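Local coordinates for protein SxtG (Microseira wollei, PDB 6U1R) that is an amidinotransferase of saxitoxin biosynthesis, probably moving an amidino group through a cysteine-bound intermediate, at residues E209-D215 with V233-G238. Residues are numbered along the deposited sequence.
Sequences EFEPTFD and VTNSLG
Asn235 lays its side-chain amide along the extended backbone of Glu211-Thr213 and pairs with two of its polar groups: ND2 donates to Glu211 O (2.8 Å), while OD1 accepts from Thr213 N (3.2 Å). With chi1 at 64° and chi2 near 0°, the same OD1 also takes Gly238 N (2.9 Å), making Asn235 the N-cap of helix 236-245; its ND2 has a second acceptor in Thr208 O. The main chain of Asn235 closes the pairing through N to Thr213 O (3.2 Å). CA atoms meet at Phe214-Thr234 (4.0 Å) and Pro212-Gly238 (4.1 Å). Gly238 has no side chain where an ideal CB would lie 2.0 Å from Thr213 O, which instead receives a CA-H...O contact from Gly238 CA (3.5 Å). Glu209, with chi1 and chi2 both m, folds its carboxylate over the first helical turn, OE2 accepting from Ser236 N (2.9 Å) and OE1 from Leu237 N (3.0 Å). Leu237 CD1 packs on Pro212 CD (4.0 Å). Farther along, Thr213 OG1 donates to Val233 O (3.0 Å), and Asp215 N to Thr234 OG1 (3.2 Å), also hydrogen-bonded to Asp218 OD2. Val233 CG2 abuts Asp215 CG (3.4 Å), whose OD2 is hydrogen-bonded to His264 NE2. An Asn-capped helix N-terminus is thus hydrogen-bonded to the extended loop carrying Asp215, partner of His264 in the predicted amidinotransferase active site.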
# COMPACT_ATOMS: atom_id res chain seq x y z
N GLU A 209 -0.01 11.38 -15.49
CA GLU A 209 -0.84 11.57 -14.30
C GLU A 209 -1.97 10.55 -14.21
O GLU A 209 -3.03 10.83 -13.65
CB GLU A 209 -1.39 13.00 -14.27
CG GLU A 209 -0.30 14.08 -14.13
CD GLU A 209 0.49 13.97 -12.82
OE1 GLU A 209 -0.10 13.57 -11.80
OE2 GLU A 209 1.70 14.31 -12.83
N PHE A 210 -1.74 9.34 -14.72
CA PHE A 210 -2.77 8.31 -14.67
C PHE A 210 -3.06 7.87 -13.23
O PHE A 210 -4.23 7.72 -12.85
CB PHE A 210 -2.31 7.15 -15.56
CG PHE A 210 -3.07 5.87 -15.36
CD1 PHE A 210 -4.35 5.72 -15.86
CD2 PHE A 210 -2.47 4.80 -14.72
CE1 PHE A 210 -5.04 4.53 -15.69
CE2 PHE A 210 -3.14 3.63 -14.54
CZ PHE A 210 -4.43 3.48 -15.03
N GLU A 211 -2.03 7.65 -12.42
CA GLU A 211 -2.22 7.19 -11.05
C GLU A 211 -1.05 7.65 -10.19
O GLU A 211 0.01 8.01 -10.71
CB GLU A 211 -2.36 5.67 -10.99
CG GLU A 211 -1.05 4.96 -11.24
CD GLU A 211 -1.24 3.48 -11.45
OE1 GLU A 211 -2.17 2.88 -10.85
OE2 GLU A 211 -0.45 2.93 -12.23
N PRO A 212 -1.20 7.63 -8.86
CA PRO A 212 -0.12 8.12 -7.97
C PRO A 212 1.09 7.20 -7.99
O PRO A 212 0.97 6.01 -7.68
CB PRO A 212 -0.78 8.13 -6.59
CG PRO A 212 -2.24 8.07 -6.80
CD PRO A 212 -2.47 7.42 -8.13
N THR A 213 2.27 7.75 -8.30
CA THR A 213 3.54 7.04 -8.17
C THR A 213 4.60 7.97 -7.60
O THR A 213 4.64 9.17 -7.93
CB THR A 213 4.07 6.42 -9.50
OG1 THR A 213 4.26 7.42 -10.51
CG2 THR A 213 3.12 5.35 -10.02
N PHE A 214 5.44 7.42 -6.73
CA PHE A 214 6.66 8.11 -6.33
C PHE A 214 7.66 7.10 -5.79
O PHE A 214 7.29 6.03 -5.30
CB PHE A 214 6.39 9.22 -5.29
CG PHE A 214 5.94 8.74 -3.93
CD1 PHE A 214 6.87 8.34 -2.97
CD2 PHE A 214 4.59 8.73 -3.58
CE1 PHE A 214 6.47 7.92 -1.73
CE2 PHE A 214 4.18 8.31 -2.31
CZ PHE A 214 5.12 7.91 -1.39
N ASP A 215 8.94 7.47 -5.92
CA ASP A 215 10.03 6.81 -5.22
C ASP A 215 10.38 7.64 -3.99
O ASP A 215 10.42 8.88 -4.05
CB ASP A 215 11.28 6.71 -6.10
CG ASP A 215 11.22 5.58 -7.13
OD1 ASP A 215 10.11 5.09 -7.42
OD2 ASP A 215 12.29 5.20 -7.64
N VAL A 233 9.95 9.02 -12.31
CA VAL A 233 9.12 8.06 -11.58
C VAL A 233 8.12 8.72 -10.62
O VAL A 233 7.18 8.04 -10.20
CB VAL A 233 9.99 7.04 -10.81
CG1 VAL A 233 10.85 6.24 -11.77
CG2 VAL A 233 10.84 7.73 -9.75
N THR A 234 8.26 10.00 -10.28
CA THR A 234 7.40 10.66 -9.31
C THR A 234 6.57 11.72 -10.03
O THR A 234 7.13 12.63 -10.64
CB THR A 234 8.24 11.30 -8.19
OG1 THR A 234 8.88 10.27 -7.42
CG2 THR A 234 7.36 12.13 -7.26
N ASN A 235 5.24 11.58 -9.99
CA ASN A 235 4.34 12.51 -10.65
C ASN A 235 3.59 13.36 -9.64
O ASN A 235 3.78 13.27 -8.42
CB ASN A 235 3.38 11.78 -11.61
CG ASN A 235 2.44 10.81 -10.90
OD1 ASN A 235 2.47 10.65 -9.68
ND2 ASN A 235 1.60 10.15 -11.69
N SER A 236 2.76 14.27 -10.16
CA SER A 236 2.05 15.20 -9.28
C SER A 236 1.07 14.47 -8.38
O SER A 236 0.90 14.85 -7.21
CB SER A 236 1.34 16.29 -10.11
OG SER A 236 2.26 17.17 -10.73
N LEU A 237 0.42 13.42 -8.89
CA LEU A 237 -0.51 12.66 -8.05
C LEU A 237 0.22 12.00 -6.88
O LEU A 237 -0.32 11.90 -5.77
CB LEU A 237 -1.24 11.58 -8.87
CG LEU A 237 -2.45 11.97 -9.73
CD1 LEU A 237 -3.05 10.70 -10.37
CD2 LEU A 237 -3.50 12.71 -8.92
N GLY A 238 1.43 11.49 -7.13
CA GLY A 238 2.19 10.87 -6.06
C GLY A 238 2.58 11.88 -5.00
O GLY A 238 2.49 11.59 -3.80